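Local coordinates for protein malate Synthase (Haloferax volcanii, PDB 3PUG) that catalyses the magnesium-dependent Claisen condensation of acetyl-CoA with glyoxylate, followed by hydrolysis of the malyl-CoA intermediate to malate and CoA, in the glyoxylate cycle, at residues A[49-54]-A[82-87]; A[86-91]-A[121-126]; A[188-193]-A[227-232]. One frame throughout, in Å; residues are numbered along the deposited sequence.

Contact 1 (A[49-54]-A[82-87]); sequences DNEDAT and HPRMVW. With K (potassium ion), chain J; GLV (glyoxylic acid), chain B.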
ATOM      1  N   ASP A  49      13.215  19.097  20.864  1.00 42.97           N
ATOM      2  CA  ASP A  49      13.912  18.345  19.862  1.00 43.29           C
ATOM      3  C   ASP A  49      15.407  18.502  19.909  1.00 44.47           C
ATOM      4  O   ASP A  49      15.932  19.352  19.216  1.00 46.61           O
ATOM      5  CB  ASP A  49      13.473  18.804  18.470  1.00 42.71           C
ATOM      6  CG  ASP A  49      13.855  17.800  17.375  1.00 47.22           C
ATOM      7  OD1 ASP A  49      14.470  16.761  17.702  1.00 47.94           O
ATOM      8  OD2 ASP A  49      13.542  18.003  16.173  1.00 50.30           O
ATOM      9  N   ASN A  50      16.122  17.617  20.581  1.00 45.74           N
ATOM     10  CA  ASN A  50      17.562  17.555  20.429  1.00 46.74           C
ATOM     11  C   ASN A  50      18.092  16.922  19.132  1.00 49.36           C
ATOM     12  O   ASN A  50      19.323  16.684  18.997  1.00 49.75           O
ATOM     13  CB  ASN A  50      18.157  16.779  21.596  1.00 47.30           C
ATOM     14  CG  ASN A  50      19.424  17.418  22.109  1.00 49.35           C
ATOM     15  OD1 ASN A  50      19.560  18.622  21.995  1.00 53.10           O
ATOM     16  ND2 ASN A  50      20.353  16.644  22.645  1.00 48.28           N
ATOM     17  N   GLU A  51      17.216  16.612  18.176  1.00 49.79           N
ATOM     18  CA  GLU A  51      17.754  16.089  16.910  1.00 52.95           C
ATOM     19  C   GLU A  51      17.766  17.099  15.755  1.00 54.59           C
ATOM     20  O   GLU A  51      18.684  17.908  15.639  1.00 55.52           O
ATOM     21  CB  GLU A  51      17.096  14.772  16.479  1.00 52.73           C
ATOM     22  CG  GLU A  51      17.911  14.012  15.448  1.00 51.67           C
ATOM     23  CD  GLU A  51      17.075  13.579  14.249  1.00 51.76           C
ATOM     24  OE1 GLU A  51      16.108  14.288  13.931  1.00 53.62           O
ATOM     25  OE2 GLU A  51      17.360  12.565  13.578  1.00 46.15           O
ATOM     26  N   ASP A  52      16.772  17.068  14.882  1.00 55.57           N
ATOM     27  CA  ASP A  52      16.976  17.831  13.680  1.00 57.53           C
ATOM     28  C   ASP A  52      16.793  19.297  13.916  1.00 58.87           C
ATOM     29  O   ASP A  52      17.481  20.044  13.238  1.00 60.42           O
ATOM     30  CB  ASP A  52      16.143  17.361  12.491  1.00 57.69           C
ATOM     31  CG  ASP A  52      16.801  16.215  11.741  1.00 57.30           C
ATOM     32  OD1 ASP A  52      18.021  15.957  11.934  1.00 55.67           O
ATOM     33  OD2 ASP A  52      16.047  15.565  10.986  1.00 53.51           O
ATOM     34  N   ALA A  53      15.897  19.698  14.821  1.00 58.64           N
ATOM     35  CA  ALA A  53      15.690  21.133  15.106  1.00 59.28           C
ATOM     36  C   ALA A  53      16.954  21.854  15.548  1.00 59.24           C
ATOM     37  O   ALA A  53      16.985  23.075  15.484  1.00 61.02           O
ATOM     38  CB  ALA A  53      14.599  21.394  16.198  1.00 59.25           C
ATOM     39  N   THR A  54      17.945  21.116  16.037  1.00 58.11           N
ATOM     40  CA  THR A  54      19.071  21.666  16.756  1.00 57.33           C
ATOM     41  C   THR A  54      20.355  21.391  16.020  1.00 58.10           C
ATOM     42  O   THR A  54      20.608  20.257  15.621  1.00 59.31           O
ATOM     43  CB  THR A  54      19.164  21.008  18.111  1.00 55.93           C
ATOM     44  OG1 THR A  54      18.246  21.671  18.964  1.00 59.26           O
ATOM     45  CG2 THR A  54      20.511  21.196  18.749  1.00 55.67           C
ATOM     46  N   HIS A  82       7.691  14.902  25.631  1.00 44.73           N
ATOM     47  CA  HIS A  82       8.437  13.747  25.099  1.00 43.30           C
ATOM     48  C   HIS A  82       9.628  14.223  24.287  1.00 43.43           C
ATOM     49  O   HIS A  82       9.516  14.271  23.049  1.00 46.02           O
ATOM     50  CB  HIS A  82       7.582  12.936  24.111  1.00 42.31           C
ATOM     51  CG  HIS A  82       6.365  12.287  24.702  1.00 46.71           C
ATOM     52  ND1 HIS A  82       6.314  10.948  25.034  1.00 46.61           N
ATOM     53  CD2 HIS A  82       5.138  12.788  25.006  1.00 47.96           C
ATOM     54  CE1 HIS A  82       5.119  10.651  25.513  1.00 43.74           C
ATOM     55  NE2 HIS A  82       4.393  11.755  25.528  1.00 46.32           N
ATOM     56  N   PRO A  83      10.765  14.582  24.903  1.00 42.26           N
ATOM     57  CA  PRO A  83      11.850  15.068  24.034  1.00 43.09           C
ATOM     58  C   PRO A  83      12.356  14.028  23.016  1.00 45.62           C
ATOM     59  O   PRO A  83      12.378  12.836  23.333  1.00 47.17           O
ATOM     60  CB  PRO A  83      12.993  15.388  25.000  1.00 42.97           C
ATOM     61  CG  PRO A  83      12.484  15.197  26.361  1.00 41.43           C
ATOM     62  CD  PRO A  83      11.132  14.539  26.324  1.00 41.78           C
ATOM     63  N   ARG A  84      12.804  14.475  21.839  1.00 46.48           N
ATOM     64  CA  ARG A  84      13.399  13.665  20.791  1.00 46.75           C
ATOM     65  C   ARG A  84      14.907  13.466  20.931  1.00 48.03           C
ATOM     66  O   ARG A  84      15.638  14.464  20.876  1.00 50.01           O
ATOM     67  CB  ARG A  84      13.119  14.306  19.420  1.00 46.71           C
ATOM     68  CG  ARG A  84      13.702  13.421  18.264  1.00 51.53           C
ATOM     69  CD  ARG A  84      13.132  13.498  16.834  1.00 50.28           C
ATOM     70  NE  ARG A  84      13.348  14.738  16.105  1.00 52.18           N
ATOM     71  CZ  ARG A  84      13.088  14.881  14.811  1.00 55.84           C
ATOM     72  NH1 ARG A  84      12.700  13.832  14.112  1.00 60.03           N
ATOM     73  NH2 ARG A  84      13.254  16.033  14.180  1.00 54.33           N
ATOM     74  N   MET A  85      15.408  12.219  21.004  1.00 47.31           N
ATOM     75  CA  MET A  85      16.857  11.965  21.109  1.00 44.93           C
ATOM     76  C   MET A  85      17.507  11.832  19.733  1.00 44.62           C
ATOM     77  O   MET A  85      16.797  11.886  18.732  1.00 46.23           O
ATOM     78  CB  MET A  85      17.117  10.754  21.993  1.00 43.32           C
ATOM     79  CG  MET A  85      16.651  11.035  23.409  1.00 47.25           C
ATOM     80  SD  MET A  85      17.444  12.444  24.268  1.00 49.94           S
ATOM     81  CE  MET A  85      16.503  13.872  23.791  1.00 44.03           C
ATOM     82  N   VAL A  86      18.828  11.717  19.640  1.00 41.31           N
ATOM     83  CA  VAL A  86      19.387  11.420  18.353  1.00 39.15           C
ATOM     84  C   VAL A  86      19.322   9.900  18.293  1.00 39.19           C
ATOM     85  O   VAL A  86      19.199   9.255  19.354  1.00 36.89           O
ATOM     86  CB  VAL A  86      20.888  11.911  18.179  1.00 40.44           C
ATOM     87  CG1 VAL A  86      20.914  13.377  17.920  1.00 38.71           C
ATOM     88  CG2 VAL A  86      21.871  11.473  19.330  1.00 36.14           C
ATOM     89  N   TRP A  87      19.479   9.341  17.086  1.00 37.57           N
ATOM     90  CA  TRP A  87      19.454   7.880  16.902  1.00 37.07           C
ATOM     91  C   TRP A  87      19.724   7.574  15.430  1.00 36.63           C
ATOM     92  O   TRP A  87      19.444   8.365  14.516  1.00 35.70           O
ATOM     93  CB  TRP A  87      18.090   7.292  17.323  1.00 37.24           C
ATOM     94  CG  TRP A  87      17.984   5.829  17.184  1.00 37.38           C
ATOM     95  CD1 TRP A  87      17.581   5.138  16.087  1.00 36.44           C
ATOM     96  CD2 TRP A  87      18.310   4.840  18.175  1.00 37.36           C
ATOM     97  NE1 TRP A  87      17.701   3.775  16.285  1.00 32.53           N
ATOM     98  CE2 TRP A  87      18.117   3.563  17.571  1.00 34.40           C
ATOM     99  CE3 TRP A  87      18.765   4.917  19.492  1.00 33.08           C
ATOM    100  CZ2 TRP A  87      18.338   2.373  18.245  1.00 30.02           C
ATOM    101  CZ3 TRP A  87      19.009   3.764  20.149  1.00 37.45           C
ATOM    102  CH2 TRP A  87      18.785   2.492  19.526  1.00 39.18           C
TER
HETATM  103  K     K J 803      17.562  13.139  10.707  1.00 56.14           K
HETATM  104  C1  GLV B 501      11.361  13.984  10.616  1.00 73.26           C
HETATM  105  O1  GLV B 501      12.374  13.615  11.191  1.00 71.82           O
HETATM  106  C2  GLV B 501      11.358  13.863   9.153  1.00 74.51           C
HETATM  107  O2  GLV B 501      10.433  14.211   8.459  1.00 75.00           O
HETATM  108  O3  GLV B 501      12.422  13.405   8.516  1.00 79.07           O
HETATM  109  O   HOH W   1      20.004  13.348  21.901  1.00 41.99           O
HETATM  110  O   HOH W   2      19.471  11.069  14.353  1.00 40.54           O
HETATM  111  O   HOH W   3      15.168  12.575  11.631  1.00 55.99           O
HETATM  112  O   HOH W   4      13.011  16.247  11.045  1.00 45.99           O
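Asp49 and Arg84 lie side by side and meet through a two-nitrogen, side-on salt bridge. NE of Arg84 reaches OD1 of Asp49 at 2.8 Å in a nearly straight bond (171°), and NH2 of Arg84 reaches OD2 of Asp49 at 2.8 Å from the syn side. The carboxylate is turned 42° from the guanidinium. Asp49 suits the site because its carboxylate, on a short chain, also accepts two N-H groups of its own loop. Glu51 N bonds to OD1 of Asp49, making an Asx turn, from the carboxylate face opposite to NE of Arg84, and Ala53 N bonds to OD2. The backbones meet in a single beta bridge at Asp49 and Arg84, with a weak bond from Asn50 N to O of Arg84 at 3.2 Å.

A second, purely electrostatic bridge comes from Glu51. Its OE1 sits over the centre of the guanidinium, 3.2 Å from CZ of Arg84, where no N-H points at it.

These loops follow strands 45-49 and 80-81 of a TIM-type beta/alpha barrel of the HpcH/HpaI aldolase family, whose strand C-terminal ends carry the active site. Arg84 bends at chi3 (68°), which brings the guanidinium beside Asp49, while NH1 donates to O1 of the glyoxylate at 2.9 Å.

The other oxygen of Glu51, OE2, binds the potassium at 2.9 Å, and both oxygens of Asp52, a magnesium-binding residue of the enzyme, bind it too. Water 4 joins OD2 of Asp52 to NH2 of Arg84.

Val86 CG1 touches CG of Glu51 at 3.9 Å, and CE of Met85 reaches CB of Asn50, whose amide is held by Thr19 and Arg59.

Contact 2 (A[86-91]-A[121-126]); sequences VWHRDS and IPEVGG. With K (potassium ion), chain J.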
ATOM      1  N   VAL A  86      18.828  11.717  19.640  1.00 41.31           N
ATOM      2  CA  VAL A  86      19.387  11.420  18.353  1.00 39.15           C
ATOM      3  C   VAL A  86      19.322   9.900  18.293  1.00 39.19           C
ATOM      4  O   VAL A  86      19.199   9.255  19.354  1.00 36.89           O
ATOM      5  CB  VAL A  86      20.888  11.911  18.179  1.00 40.44           C
ATOM      6  CG1 VAL A  86      20.914  13.377  17.920  1.00 38.71           C
ATOM      7  CG2 VAL A  86      21.871  11.473  19.330  1.00 36.14           C
ATOM      8  N   TRP A  87      19.479   9.341  17.086  1.00 37.57           N
ATOM      9  CA  TRP A  87      19.454   7.880  16.902  1.00 37.07           C
ATOM     10  C   TRP A  87      19.724   7.574  15.430  1.00 36.63           C
ATOM     11  O   TRP A  87      19.444   8.365  14.516  1.00 35.70           O
ATOM     12  CB  TRP A  87      18.090   7.292  17.323  1.00 37.24           C
ATOM     13  CG  TRP A  87      17.984   5.829  17.184  1.00 37.38           C
ATOM     14  CD1 TRP A  87      17.581   5.138  16.087  1.00 36.44           C
ATOM     15  CD2 TRP A  87      18.310   4.840  18.175  1.00 37.36           C
ATOM     16  NE1 TRP A  87      17.701   3.775  16.285  1.00 32.53           N
ATOM     17  CE2 TRP A  87      18.117   3.563  17.571  1.00 34.40           C
ATOM     18  CE3 TRP A  87      18.765   4.917  19.492  1.00 33.08           C
ATOM     19  CZ2 TRP A  87      18.338   2.373  18.245  1.00 30.02           C
ATOM     20  CZ3 TRP A  87      19.009   3.764  20.149  1.00 37.45           C
ATOM     21  CH2 TRP A  87      18.785   2.492  19.526  1.00 39.18           C
ATOM     22  N   HIS A  88      20.251   6.396  15.149  1.00 36.04           N
ATOM     23  CA  HIS A  88      20.158   6.032  13.743  1.00 35.44           C
ATOM     24  C   HIS A  88      20.469   4.573  13.550  1.00 36.18           C
ATOM     25  O   HIS A  88      21.495   4.006  14.065  1.00 35.33           O
ATOM     26  CB  HIS A  88      21.149   6.864  12.961  1.00 36.26           C
ATOM     27  CG  HIS A  88      20.868   6.914  11.494  1.00 37.93           C
ATOM     28  ND1 HIS A  88      20.982   5.809  10.675  1.00 36.78           N
ATOM     29  CD2 HIS A  88      20.516   7.953  10.698  1.00 31.06           C
ATOM     30  CE1 HIS A  88      20.638   6.150   9.446  1.00 33.81           C
ATOM     31  NE2 HIS A  88      20.335   7.437   9.439  1.00 31.16           N
ATOM     32  N   ARG A  89      19.562   3.984  12.768  1.00 36.23           N
ATOM     33  CA  ARG A  89      19.689   2.539  12.422  1.00 34.53           C
ATOM     34  C   ARG A  89      21.054   2.210  11.881  1.00 35.52           C
ATOM     35  O   ARG A  89      21.473   1.090  12.089  1.00 35.59           O
ATOM     36  CB  ARG A  89      18.660   2.074  11.422  1.00 32.78           C
ATOM     37  CG  ARG A  89      18.850   2.725  10.100  1.00 27.43           C
ATOM     38  CD  ARG A  89      17.456   2.771   9.478  1.00 25.00           C
ATOM     39  NE  ARG A  89      17.540   3.471   8.226  1.00 25.99           N
ATOM     40  CZ  ARG A  89      17.330   4.783   8.123  1.00 35.18           C
ATOM     41  NH1 ARG A  89      16.973   5.454   9.210  1.00 33.12           N
ATOM     42  NH2 ARG A  89      17.496   5.415   6.952  1.00 32.21           N
ATOM     43  N   ASP A  90      21.772   3.173  11.298  1.00 37.53           N
ATOM     44  CA  ASP A  90      23.073   2.884  10.690  1.00 40.01           C
ATOM     45  C   ASP A  90      24.319   3.357  11.428  1.00 40.50           C
ATOM     46  O   ASP A  90      25.391   3.478  10.853  1.00 42.15           O
ATOM     47  CB  ASP A  90      23.110   3.391   9.243  1.00 39.25           C
ATOM     48  CG  ASP A  90      22.091   2.663   8.360  1.00 44.85           C
ATOM     49  OD1 ASP A  90      21.821   1.483   8.706  1.00 45.27           O
ATOM     50  OD2 ASP A  90      21.605   3.222   7.333  1.00 47.35           O
ATOM     51  N   SER A  91      24.227   3.627  12.717  1.00 41.47           N
ATOM     52  CA  SER A  91      25.251   4.454  13.320  1.00 39.60           C
ATOM     53  C   SER A  91      25.288   4.199  14.820  1.00 40.04           C
ATOM     54  O   SER A  91      24.585   4.868  15.610  1.00 40.88           O
ATOM     55  CB  SER A  91      24.897   5.906  13.005  1.00 38.94           C
ATOM     56  OG  SER A  91      25.866   6.701  13.618  1.00 40.69           O
ATOM     57  N   ILE A 121      12.307   8.586  19.228  1.00 41.31           N
ATOM     58  CA  ILE A 121      13.490   7.983  18.667  1.00 39.23           C
ATOM     59  C   ILE A 121      13.332   8.147  17.160  1.00 38.46           C
ATOM     60  O   ILE A 121      12.519   7.471  16.540  1.00 40.10           O
ATOM     61  CB  ILE A 121      13.568   6.510  19.163  1.00 39.06           C
ATOM     62  CG1 ILE A 121      13.613   6.486  20.691  1.00 37.92           C
ATOM     63  CG2 ILE A 121      14.748   5.751  18.536  1.00 35.92           C
ATOM     64  CD1 ILE A 121      14.800   7.242  21.309  1.00 29.48           C
ATOM     65  N   PRO A 122      14.115   9.048  16.552  1.00 37.91           N
ATOM     66  CA  PRO A 122      14.126   9.207  15.084  1.00 37.36           C
ATOM     67  C   PRO A 122      14.834   8.055  14.303  1.00 36.75           C
ATOM     68  O   PRO A 122      15.594   7.258  14.861  1.00 35.13           O
ATOM     69  CB  PRO A 122      14.950  10.492  14.959  1.00 36.35           C
ATOM     70  CG  PRO A 122      16.000  10.288  16.043  1.00 34.59           C
ATOM     71  CD  PRO A 122      15.331   9.622  17.171  1.00 36.01           C
ATOM     72  N   GLU A 123      14.636   7.988  12.993  1.00 37.77           N
ATOM     73  CA  GLU A 123      15.495   7.177  12.094  1.00 38.15           C
ATOM     74  C   GLU A 123      15.575   5.671  12.365  1.00 37.63           C
ATOM     75  O   GLU A 123      16.528   5.003  11.956  1.00 38.99           O
ATOM     76  CB  GLU A 123      16.934   7.702  12.100  1.00 36.70           C
ATOM     77  CG  GLU A 123      17.064   9.106  11.575  1.00 40.18           C
ATOM     78  CD  GLU A 123      16.975   9.222  10.047  1.00 44.21           C
ATOM     79  OE1 GLU A 123      17.099  10.352   9.544  1.00 43.20           O
ATOM     80  OE2 GLU A 123      16.725   8.218   9.346  1.00 41.65           O
ATOM     81  N   VAL A 124      14.637   5.111  13.100  1.00 36.20           N
ATOM     82  CA  VAL A 124      14.757   3.687  13.370  1.00 37.38           C
ATOM     83  C   VAL A 124      14.720   2.846  12.069  1.00 38.38           C
ATOM     84  O   VAL A 124      14.190   3.334  11.045  1.00 37.58           O
ATOM     85  CB  VAL A 124      13.604   3.212  14.278  1.00 37.95           C
ATOM     86  CG1 VAL A 124      13.726   3.815  15.692  1.00 38.21           C
ATOM     87  CG2 VAL A 124      12.249   3.530  13.636  1.00 35.92           C
ATOM     88  N   GLY A 125      15.271   1.618  12.124  1.00 36.73           N
ATOM     89  CA  GLY A 125      15.278   0.666  11.040  1.00 36.01           C
ATOM     90  C   GLY A 125      14.230  -0.424  11.158  1.00 36.75           C
ATOM     91  O   GLY A 125      13.084  -0.102  11.354  1.00 37.84           O
ATOM     92  N   GLY A 126      14.627  -1.694  10.990  1.00 38.03           N
ATOM     93  CA  GLY A 126      13.821  -2.909  11.087  1.00 37.95           C
ATOM     94  C   GLY A 126      13.489  -3.243  12.531  1.00 39.45           C
ATOM     95  O   GLY A 126      14.000  -2.647  13.477  1.00 40.36           O
TER
HETATM   96  K     K J 803      17.562  13.139  10.707  1.00 56.14           K
HETATM   97  O   HOH W   5      16.062   7.816   6.798  1.00 37.69           O
HETATM   98  O   HOH W   3      15.168  12.575  11.631  1.00 55.99           O
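The indole of Trp87 carries Ile121 on one face: CG2 of Ile121 sits 3.7 Å from the centroid of the five-membered ring, 19° off its normal, a CH-pi contact. Trp87 CG stands anti to the backbone N (chi1 -179°), which lays the ring against Ile121. CB of Trp87 packs on CD of Pro122 at 3.6 Å, and CG1 of Val124 approaches the ring obliquely. The indole N-H goes to Asp129 of helix 127-143, so tryptophan both packs apolar groups and ties down a polar one.

On the imidazole of His88 lies CB of Glu123, 4.2 Å from the ring centroid, a longer CH-pi contact. At the ring edge, Asp90 N bonds to ND1 in the ring plane, fixing the ring's rotation. The Arg89 guanidinium has CE1 of His88 over one face and Glu123 at its edge.

NH1 of Arg89 serves two oxygens: OE2 of Glu123 at 2.8 Å, on its anti lone pair, and the Glu123 carbonyl O at 2.8 Å, from above the carbonyl plane. Arginine has the length and N-H groups for this, and NH2 reaches Asp196. A side chain at Gly125 would probably run into CB of Arg89.

The contact packs together the barrel loops that lead from strands 80-81 and 118-121 into helices 92-105 and 127-143. With OE1 of Glu123 binding potassium at 3.1 Å, the bridge probably offsets some of the negative charge gathered round the metals.

Contact 3 (A[188-193]-A[227-232]); sequences DGEVDY and AVDGPY. With MG (magnesium ion), chain C; K (potassium ion), chain J; GLV (glyoxylic acid), chain B.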
ATOM      1  N   ASP A 188       5.052   9.682  11.184  1.00 35.86           N
ATOM      2  CA  ASP A 188       5.646   9.629   9.865  1.00 36.61           C
ATOM      3  C   ASP A 188       6.682  10.736   9.840  1.00 37.12           C
ATOM      4  O   ASP A 188       6.524  11.725  10.543  1.00 37.01           O
ATOM      5  CB  ASP A 188       4.585   9.772   8.789  1.00 35.97           C
ATOM      6  CG  ASP A 188       4.040   8.420   8.361  1.00 40.12           C
ATOM      7  OD1 ASP A 188       4.753   7.431   8.638  1.00 42.71           O
ATOM      8  OD2 ASP A 188       2.929   8.320   7.767  1.00 43.31           O
ATOM      9  N   GLY A 189       7.765  10.543   9.097  1.00 37.92           N
ATOM     10  CA  GLY A 189       8.752  11.586   8.885  1.00 38.46           C
ATOM     11  C   GLY A 189       8.985  11.685   7.405  1.00 39.77           C
ATOM     12  O   GLY A 189       9.988  11.220   6.876  1.00 38.49           O
ATOM     13  N   GLU A 190       8.076  12.373   6.726  1.00 41.24           N
ATOM     14  CA  GLU A 190       8.234  12.466   5.288  1.00 42.17           C
ATOM     15  C   GLU A 190       9.572  13.002   4.803  1.00 44.28           C
ATOM     16  O   GLU A 190      10.031  12.616   3.733  1.00 47.54           O
ATOM     17  CB  GLU A 190       7.067  13.167   4.608  1.00 42.61           C
ATOM     18  CG  GLU A 190       5.799  12.312   4.525  1.00 39.84           C
ATOM     19  CD  GLU A 190       4.947  12.440   5.752  1.00 40.52           C
ATOM     20  OE1 GLU A 190       5.360  12.980   6.793  1.00 43.37           O
ATOM     21  OE2 GLU A 190       3.805  11.981   5.715  1.00 47.86           O
ATOM     22  N   VAL A 191      10.244  13.845   5.571  1.00 45.40           N
ATOM     23  CA  VAL A 191      11.448  14.490   5.041  1.00 45.74           C
ATOM     24  C   VAL A 191      12.556  13.483   4.813  1.00 45.02           C
ATOM     25  O   VAL A 191      13.043  13.376   3.714  1.00 44.96           O
ATOM     26  CB  VAL A 191      11.939  15.642   5.942  1.00 45.97           C
ATOM     27  CG1 VAL A 191      13.046  16.385   5.279  1.00 38.55           C
ATOM     28  CG2 VAL A 191      10.759  16.593   6.163  1.00 49.08           C
ATOM     29  N   ASP A 192      12.924  12.724   5.833  1.00 44.91           N
ATOM     30  CA  ASP A 192      13.991  11.763   5.701  1.00 44.01           C
ATOM     31  C   ASP A 192      13.524  10.523   4.944  1.00 43.17           C
ATOM     32  O   ASP A 192      14.318   9.922   4.210  1.00 42.07           O
ATOM     33  CB  ASP A 192      14.571  11.452   7.079  1.00 45.80           C
ATOM     34  CG  ASP A 192      15.338  12.642   7.669  1.00 49.47           C
ATOM     35  OD1 ASP A 192      15.851  13.427   6.845  1.00 55.92           O
ATOM     36  OD2 ASP A 192      15.465  12.792   8.911  1.00 49.60           O
ATOM     37  N   TYR A 193      12.246  10.168   5.087  1.00 41.58           N
ATOM     38  CA  TYR A 193      11.689   9.054   4.336  1.00 40.21           C
ATOM     39  C   TYR A 193      11.953   9.329   2.868  1.00 39.96           C
ATOM     40  O   TYR A 193      12.341   8.397   2.128  1.00 39.70           O
ATOM     41  CB  TYR A 193      10.217   8.802   4.649  1.00 40.54           C
ATOM     42  CG  TYR A 193       9.506   7.695   3.885  1.00 41.81           C
ATOM     43  CD1 TYR A 193       9.631   6.365   4.258  1.00 40.61           C
ATOM     44  CD2 TYR A 193       8.639   7.991   2.831  1.00 43.81           C
ATOM     45  CE1 TYR A 193       8.979   5.352   3.584  1.00 39.39           C
ATOM     46  CE2 TYR A 193       7.972   6.991   2.128  1.00 45.59           C
ATOM     47  CZ  TYR A 193       8.120   5.651   2.518  1.00 46.02           C
ATOM     48  OH  TYR A 193       7.475   4.641   1.780  1.00 39.56           O
ATOM     49  N   ALA A 227      -1.194   6.921  15.479  1.00 38.36           N
ATOM     50  CA  ALA A 227      -0.481   7.420  14.292  1.00 39.25           C
ATOM     51  C   ALA A 227      -0.478   8.947  14.192  1.00 40.35           C
ATOM     52  O   ALA A 227      -1.506   9.578  14.442  1.00 42.98           O
ATOM     53  CB  ALA A 227      -1.090   6.816  13.006  1.00 36.66           C
ATOM     54  N   VAL A 228       0.641   9.547  13.783  1.00 40.89           N
ATOM     55  CA  VAL A 228       0.788  10.996  13.607  1.00 40.67           C
ATOM     56  C   VAL A 228       1.559  11.224  12.301  1.00 41.69           C
ATOM     57  O   VAL A 228       2.321  10.357  11.890  1.00 43.24           O
ATOM     58  CB  VAL A 228       1.587  11.615  14.800  1.00 40.97           C
ATOM     59  CG1 VAL A 228       1.699  13.117  14.621  1.00 40.85           C
ATOM     60  CG2 VAL A 228       0.981  11.272  16.152  1.00 33.91           C
ATOM     61  N   ASP A 229       1.352  12.347  11.622  1.00 41.57           N
ATOM     62  CA  ASP A 229       1.967  12.636  10.323  1.00 40.66           C
ATOM     63  C   ASP A 229       3.122  13.620  10.530  1.00 41.02           C
ATOM     64  O   ASP A 229       3.226  14.212  11.627  1.00 40.43           O
ATOM     65  CB  ASP A 229       0.988  13.326   9.390  1.00 39.83           C
ATOM     66  CG  ASP A 229       1.479  13.270   7.950  1.00 45.04           C
ATOM     67  OD1 ASP A 229       2.310  12.365   7.655  1.00 49.31           O
ATOM     68  OD2 ASP A 229       1.025  14.057   7.095  1.00 39.37           O
ATOM     69  N   GLY A 230       3.944  13.846   9.505  1.00 39.69           N
ATOM     70  CA  GLY A 230       5.182  14.561   9.741  1.00 42.19           C
ATOM     71  C   GLY A 230       5.163  16.033   9.382  1.00 45.51           C
ATOM     72  O   GLY A 230       4.156  16.528   8.880  1.00 46.40           O
ATOM     73  N   PRO A 231       6.282  16.756   9.597  1.00 47.41           N
ATOM     74  CA  PRO A 231       6.233  18.223   9.498  1.00 48.29           C
ATOM     75  C   PRO A 231       5.688  18.665   8.175  1.00 50.66           C
ATOM     76  O   PRO A 231       5.928  18.002   7.168  1.00 52.60           O
ATOM     77  CB  PRO A 231       7.700  18.633   9.535  1.00 48.52           C
ATOM     78  CG  PRO A 231       8.430  17.398   9.082  1.00 48.50           C
ATOM     79  CD  PRO A 231       7.664  16.240   9.617  1.00 45.96           C
ATOM     80  N   TYR A 232       4.935  19.755   8.192  1.00 53.16           N
ATOM     81  CA  TYR A 232       4.413  20.421   7.009  1.00 56.07           C
ATOM     82  C   TYR A 232       5.098  21.807   6.951  1.00 58.92           C
ATOM     83  O   TYR A 232       4.747  22.746   7.671  1.00 57.86           O
ATOM     84  CB  TYR A 232       2.887  20.476   7.127  1.00 55.49           C
ATOM     85  CG  TYR A 232       2.202  20.957   5.880  1.00 56.75           C
ATOM     86  CD1 TYR A 232       1.827  20.055   4.879  1.00 56.21           C
ATOM     87  CD2 TYR A 232       1.944  22.312   5.683  1.00 56.05           C
ATOM     88  CE1 TYR A 232       1.215  20.488   3.710  1.00 55.79           C
ATOM     89  CE2 TYR A 232       1.338  22.755   4.505  1.00 58.71           C
ATOM     90  CZ  TYR A 232       0.992  21.838   3.526  1.00 59.37           C
ATOM     91  OH  TYR A 232       0.372  22.266   2.380  1.00 63.74           O
TER
HETATM   92 MG    MG C 601      14.125  13.451  10.232  1.00 77.79          MG
HETATM   93  K     K J 803      17.562  13.139  10.707  1.00 56.14           K
HETATM   94  C1  GLV B 501      11.361  13.984  10.616  1.00 73.26           C
HETATM   95  O1  GLV B 501      12.374  13.615  11.191  1.00 71.82           O
HETATM   96  C2  GLV B 501      11.358  13.863   9.153  1.00 74.51           C
HETATM   97  O2  GLV B 501      10.433  14.211   8.459  1.00 75.00           O
HETATM   98  O3  GLV B 501      12.422  13.405   8.516  1.00 79.07           O
HETATM   99  O   HOH W   3      15.168  12.575  11.631  1.00 55.99           O
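Glu190 and Asp229 meet where two neighbouring parallel strands of the beta/alpha barrel, 183-188 and 226-229, end and their loops begin. The strands are joined here by a backbone bond from Asp188 N to Val228 O, 2.9 Å long.

Glu190 starts helix 190-196, just after the N-cap Gly189. From CB the chain runs through CG and then bends at chi2 (87°), which brings the carboxylate up to Asp229 and Gly230. CD lies 3.3 Å from OD1 of Asp229. OE1 accepts a weak hydrogen bond from Gly230 N, and OE2 comes within 2.5 Å of OD1 of Asp229; a shared proton is possible but not established at this resolution. The two carboxylate planes are 76° apart, and Arg244 forms salt bridges with both acids. Replacing Glu190 by an alanine would probably leave Gly230 N without this acceptor and Arg244 with Asp229 alone of this acidic pair.

Glycine suits position 230 because a side chain would probably run into OE1 of Glu190 and O of Asp188. Further along, CG2 of Val191 packs against CG of Pro231, a small apolar contact beside the glyoxylate.

The first turn of the helix binds the substrate carboxylate with its backbone N-H groups: Val191 N to O2, and Asp192 N to O3 at 2.8 Å. Short and acidic, Asp192 then turns its OD2 to the magnesium, 2.0 Å away, and the same oxygen also binds the potassium at 2.8 Å.

The three contacts converge on one metal and substrate centre from different parts of the barrel rim. Contacts 1 and 2 are consecutive along the chain, sharing Val86 and Trp87, and their centres lie about 12 Å apart; Pro122 CD packs 3.1 Å from Met85 O. The centre of contact 3 is about 14 Å from that of contact 1 and about 15 Å from that of contact 2. All three supply oxygens to the potassium, and OE1 of Glu123 comes 3.0 Å from OD2 of Asp192, a like-charge approach probably made tolerable by the shared cation. Glyoxylate is held between contacts 1 and 3, by its aldehyde and carboxylate ends respectively, while water 3 bridges magnesium and potassium.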